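Local coordinates for protein glycosyl hydrolase family 26 (Bacteroides ovatus, PDB 4ZXO) that probably hydrolyses the internal beta-1,4-mannosidic linkages of galactomannan as a family 26 beta-mannanase built on a TIM-barrel fold, at residues 81-92 and 144-152. Sequence-based numbering, arbitrary orientation.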
loop_
_atom_site.group_PDB
_atom_site.type_symbol
_atom_site.label_atom_id
_atom_site.label_comp_id
_atom_site.label_asym_id
_atom_site.label_seq_id
_atom_site.Cartn_x
_atom_site.Cartn_y
_atom_site.Cartn_z
ATOM N N PHE A 81 -0.678 0.670 -17.909
ATOM C CA PHE A 81 -0.873 1.874 -17.134
ATOM C C PHE A 81 -2.191 2.532 -17.501
ATOM O O PHE A 81 -2.834 3.144 -16.641
ATOM C CB PHE A 81 0.312 2.831 -17.326
ATOM C CG PHE A 81 1.585 2.259 -16.776
ATOM C CD1 PHE A 81 1.683 1.994 -15.418
ATOM C CD2 PHE A 81 2.650 1.913 -17.619
ATOM C CE1 PHE A 81 2.826 1.408 -14.893
ATOM C CE2 PHE A 81 3.781 1.291 -17.120
ATOM C CZ PHE A 81 3.880 1.045 -15.727
ATOM N N ALA A 82 -2.626 2.417 -18.754
ATOM C CA ALA A 82 -3.908 3.018 -19.108
ATOM C C ALA A 82 -5.061 2.277 -18.385
ATOM O O ALA A 82 -6.064 2.898 -17.950
ATOM C CB ALA A 82 -4.110 3.000 -20.618
ATOM N N HIS A 83 -4.918 0.954 -18.212
ATOM C CA HIS A 83 -5.924 0.212 -17.395
ATOM C C HIS A 83 -5.853 0.586 -15.929
ATOM O O HIS A 83 -6.906 0.811 -15.296
ATOM C CB HIS A 83 -5.742 -1.305 -17.497
ATOM C CG HIS A 83 -6.480 -1.917 -18.649
ATOM N ND1 HIS A 83 -5.998 -3.014 -19.337
ATOM C CD2 HIS A 83 -7.729 -1.658 -19.153
ATOM C CE1 HIS A 83 -6.898 -3.386 -20.242
ATOM N NE2 HIS A 83 -7.944 -2.565 -20.173
ATOM N N LEU A 84 -4.639 0.697 -15.370
ATOM C CA LEU A 84 -4.523 1.130 -13.958
ATOM C C LEU A 84 -5.238 2.464 -13.770
ATOM O O LEU A 84 -5.967 2.671 -12.781
ATOM C CB LEU A 84 -3.064 1.301 -13.536
ATOM C CG LEU A 84 -2.277 -0.012 -13.469
ATOM C CD1 LEU A 84 -0.857 0.241 -12.942
ATOM C CD2 LEU A 84 -2.982 -1.018 -12.557
ATOM N N ARG A 85 -5.024 3.407 -14.698
ATOM C CA ARG A 85 -5.709 4.693 -14.538
ATOM C C ARG A 85 -7.232 4.554 -14.548
ATOM O O ARG A 85 -7.923 5.121 -13.722
ATOM C CB ARG A 85 -5.280 5.676 -15.612
ATOM C CG ARG A 85 -6.022 6.967 -15.542
ATOM C CD ARG A 85 -5.555 7.859 -16.675
ATOM N NE ARG A 85 -4.106 8.021 -16.766
ATOM C CZ ARG A 85 -3.321 7.487 -17.697
ATOM N NH1 ARG A 85 -3.847 6.733 -18.655
ATOM N NH2 ARG A 85 -1.993 7.708 -17.661
ATOM N N GLU A 86 -7.762 3.705 -15.413
ATOM C CA GLU A 86 -9.204 3.428 -15.403
ATOM C C GLU A 86 -9.677 2.849 -14.085
ATOM O O GLU A 86 -10.683 3.291 -13.533
ATOM C CB GLU A 86 -9.561 2.432 -16.488
ATOM C CG GLU A 86 -9.703 2.964 -17.827
ATOM C CD GLU A 86 -10.285 1.891 -18.768
ATOM O OE1 GLU A 86 -10.179 0.682 -18.460
ATOM O OE2 GLU A 86 -10.892 2.248 -19.786
ATOM N N TYR A 87 -8.930 1.875 -13.558
ATOM C CA TYR A 87 -9.372 1.209 -12.332
ATOM C C TYR A 87 -9.343 2.192 -11.186
ATOM O O TYR A 87 -10.192 2.131 -10.272
ATOM C CB TYR A 87 -8.528 -0.014 -11.977
ATOM C CG TYR A 87 -8.423 -1.005 -13.099
ATOM C CD1 TYR A 87 -9.463 -1.164 -14.034
ATOM C CD2 TYR A 87 -7.263 -1.809 -13.245
ATOM C CE1 TYR A 87 -9.332 -2.077 -15.091
ATOM C CE2 TYR A 87 -7.141 -2.720 -14.296
ATOM C CZ TYR A 87 -8.176 -2.871 -15.195
ATOM O OH TYR A 87 -8.068 -3.770 -16.222
ATOM N N ILE A 88 -8.323 3.052 -11.201
ATOM C CA ILE A 88 -8.208 4.068 -10.150
ATOM C C ILE A 88 -9.372 5.066 -10.207
ATOM O O ILE A 88 -9.980 5.385 -9.160
ATOM C CB ILE A 88 -6.835 4.769 -10.255
ATOM C CG1 ILE A 88 -5.758 3.765 -9.801
ATOM C CG2 ILE A 88 -6.751 6.051 -9.376
ATOM C CD1 ILE A 88 -4.336 4.156 -10.234
ATOM N N ILE A 89 -9.683 5.562 -11.404
ATOM C CA ILE A 89 -10.811 6.468 -11.579
ATOM C C ILE A 89 -12.112 5.821 -11.113
ATOM O O ILE A 89 -12.926 6.465 -10.437
ATOM C CB ILE A 89 -10.854 6.910 -13.034
ATOM C CG1 ILE A 89 -9.717 7.890 -13.270
ATOM C CG2 ILE A 89 -12.121 7.620 -13.390
ATOM C CD1 ILE A 89 -9.449 8.096 -14.726
ATOM N N GLU A 90 -12.301 4.549 -11.445
ATOM C CA GLU A 90 -13.522 3.859 -11.049
ATOM C C GLU A 90 -13.617 3.620 -9.548
ATOM O O GLU A 90 -14.712 3.705 -8.978
ATOM C CB GLU A 90 -13.642 2.525 -11.790
ATOM C CG GLU A 90 -13.750 2.778 -13.274
ATOM C CD GLU A 90 -13.680 1.526 -14.133
ATOM O OE1 GLU A 90 -13.667 0.389 -13.631
ATOM O OE2 GLU A 90 -13.620 1.691 -15.366
ATOM N N GLN A 91 -12.485 3.349 -8.889
ATOM C CA GLN A 91 -12.508 3.149 -7.450
ATOM C C GLN A 91 -12.813 4.461 -6.767
ATOM O O GLN A 91 -13.595 4.488 -5.807
ATOM C CB GLN A 91 -11.172 2.538 -6.984
ATOM C CG GLN A 91 -11.011 2.439 -5.431
ATOM C CD GLN A 91 -11.905 1.370 -4.794
ATOM O OE1 GLN A 91 -12.901 0.909 -5.383
ATOM N NE2 GLN A 91 -11.537 0.962 -3.583
ATOM N N TYR A 92 -12.222 5.563 -7.240
ATOM C CA TYR A 92 -12.548 6.837 -6.635
ATOM C C TYR A 92 -14.034 7.161 -6.829
ATOM O O TYR A 92 -14.719 7.630 -5.904
ATOM C CB TYR A 92 -11.709 7.939 -7.273
ATOM C CG TYR A 92 -11.960 9.310 -6.675
ATOM C CD1 TYR A 92 -11.335 9.688 -5.503
ATOM C CD2 TYR A 92 -12.828 10.210 -7.287
ATOM C CE1 TYR A 92 -11.544 10.930 -4.956
ATOM C CE2 TYR A 92 -13.078 11.491 -6.729
ATOM C CZ TYR A 92 -12.415 11.844 -5.561
ATOM O OH TYR A 92 -12.639 13.084 -4.998
ATOM N N ASP A 144 4.319 12.093 -13.202
ATOM C CA ASP A 144 3.428 12.316 -14.341
ATOM C C ASP A 144 2.229 11.344 -14.356
ATOM O O ASP A 144 1.094 11.757 -14.689
ATOM C CB ASP A 144 4.188 12.157 -15.645
ATOM C CG ASP A 144 5.128 13.304 -15.928
ATOM O OD1 ASP A 144 4.962 14.391 -15.328
ATOM O OD2 ASP A 144 6.030 13.099 -16.759
ATOM N N PHE A 145 2.450 10.082 -13.948
ATOM C CA PHE A 145 1.326 9.168 -13.842
ATOM C C PHE A 145 0.344 9.641 -12.765
ATOM O O PHE A 145 -0.863 9.661 -12.977
ATOM C CB PHE A 145 1.787 7.759 -13.543
ATOM C CG PHE A 145 0.647 6.800 -13.494
ATOM C CD1 PHE A 145 0.087 6.325 -14.651
ATOM C CD2 PHE A 145 0.119 6.380 -12.294
ATOM C CE1 PHE A 145 -0.994 5.430 -14.603
ATOM C CE2 PHE A 145 -0.958 5.478 -12.237
ATOM C CZ PHE A 145 -1.507 5.023 -13.399
ATOM N N LEU A 146 0.854 10.012 -11.604
ATOM C CA LEU A 146 -0.010 10.478 -10.520
ATOM C C LEU A 146 -0.865 11.695 -10.923
ATOM O O LEU A 146 -2.025 11.830 -10.520
ATOM C CB LEU A 146 0.844 10.813 -9.293
ATOM C CG LEU A 146 1.522 9.564 -8.666
ATOM C CD1 LEU A 146 2.414 9.936 -7.489
ATOM C CD2 LEU A 146 0.512 8.486 -8.236
ATOM N N LEU A 147 -0.257 12.594 -11.687
ATOM C CA LEU A 147 -0.980 13.789 -12.140
ATOM C C LEU A 147 -2.074 13.457 -13.171
ATOM O O LEU A 147 -2.950 14.290 -13.467
ATOM C CB LEU A 147 0.006 14.790 -12.725
ATOM C CG LEU A 147 0.886 15.398 -11.636
ATOM C CD1 LEU A 147 2.078 16.119 -12.248
ATOM C CD2 LEU A 147 0.044 16.347 -10.817
ATOM N N SER A 148 -1.997 12.284 -13.771
ATOM C CA SER A 148 -2.978 11.878 -14.778
ATOM C C SER A 148 -4.191 11.209 -14.131
ATOM O O SER A 148 -5.187 10.939 -14.822
ATOM C CB SER A 148 -2.345 10.906 -15.790
ATOM O OG SER A 148 -2.251 9.580 -15.263
ATOM N N LEU A 149 -4.120 10.968 -12.824
ATOM C CA LEU A 149 -5.236 10.371 -12.111
ATOM C C LEU A 149 -6.270 11.453 -11.776
ATOM O O LEU A 149 -6.195 12.101 -10.719
ATOM C CB LEU A 149 -4.740 9.660 -10.850
ATOM C CG LEU A 149 -3.661 8.634 -11.148
ATOM C CD1 LEU A 149 -3.189 8.033 -9.814
ATOM C CD2 LEU A 149 -4.175 7.560 -12.037
ATOM N N LYS A 150 -7.173 11.690 -12.724
ATOM C CA LYS A 150 -8.201 12.753 -12.598
ATOM C C LYS A 150 -9.602 12.207 -12.868
ATOM O O LYS A 150 -9.769 11.310 -13.672
ATOM C CB LYS A 150 -7.938 13.899 -13.586
ATOM C CG LYS A 150 -6.626 14.619 -13.428
ATOM C CD LYS A 150 -6.782 16.019 -14.072
ATOM C CE LYS A 150 -5.490 16.575 -14.645
ATOM N NZ LYS A 150 -5.055 15.767 -15.833
ATOM N N THR A 151 -10.598 12.758 -12.204
ATOM C CA THR A 151 -11.972 12.416 -12.543
ATOM C C THR A 151 -12.306 13.015 -13.923
ATOM O O THR A 151 -11.567 13.863 -14.464
ATOM C CB THR A 151 -12.973 12.929 -11.472
ATOM O OG1 THR A 151 -13.019 14.356 -11.564
ATOM C CG2 THR A 151 -12.536 12.534 -10.041
ATOM N N LYS A 152 -13.434 12.593 -14.494
ATOM C CA LYS A 152 -13.839 13.172 -15.756
ATOM C C LYS A 152 -14.147 14.660 -15.607
ATOM O O LYS A 152 -14.169 15.375 -16.612
ATOM C CB LYS A 152 -15.050 12.436 -16.336
ATOM C CG LYS A 152 -16.295 12.472 -15.493
ATOM C CD LYS A 152 -17.389 11.641 -16.162
ATOM C CE LYS A 152 -18.472 11.107 -15.183
ATOM N NZ LYS A 152 -19.147 12.180 -14.414
#
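R85 reaches from helix 81-92 to S148 and grips its single hydroxyl side-on, NE lying 2.9 Å from OG and NH2 3.1 Å. Both bonds lie almost in the guanidinium plane, and the one from NE is the straighter, at 156°. Arginine suits the site because its long chain reaches across, CB and CG lying against L149 CD2; CG leaves anti to the backbone N (chi1 176°) and a bend at chi3 (-52°) swings the guanidinium onto the serine. Serine suits the other side because its hydroxyl can accept both N-H groups and still donate to F145 O, 2.7 Å from OG. That last bond runs in the plane of the F145 carbonyl, to one of its oxygen's lone pairs, which holds the hydroxyl's rotation, so S148 links the backbone of F145 to the helix of R85. A leucine in place of R85 would probably leave S148 OG without its two donors and weaken the link between the two segments.

Beside this polar link, F145 is a knob in a hole formed by F81, L84, R85 and I88. Its ring turns an edge to F81 O, 3.6 Å from CE1, while CZ meets L84 CB. The flat, buried phenyl fills the hole among these four residues. Branched L149 continues the apolar seam, its CD2 3.9 Å from I88 CD1; isoleucine suits this place because its CG2 branch meets L149 as well. Farther along, threonine serves two ends: T151 CG2 packs 3.5 Å from CE2 of the broad Y92 ring, while T151 OG1 bonds to V155 N.

These contacts join neighbouring outer helices of the TIM barrel, 81-93 and 132-147, together with the loop leading to strand 159-162. Beneath them, I88 rests on F63 of strand 60-64 and on I98 and L100 of strand 97-101, while L146 also packs on L100.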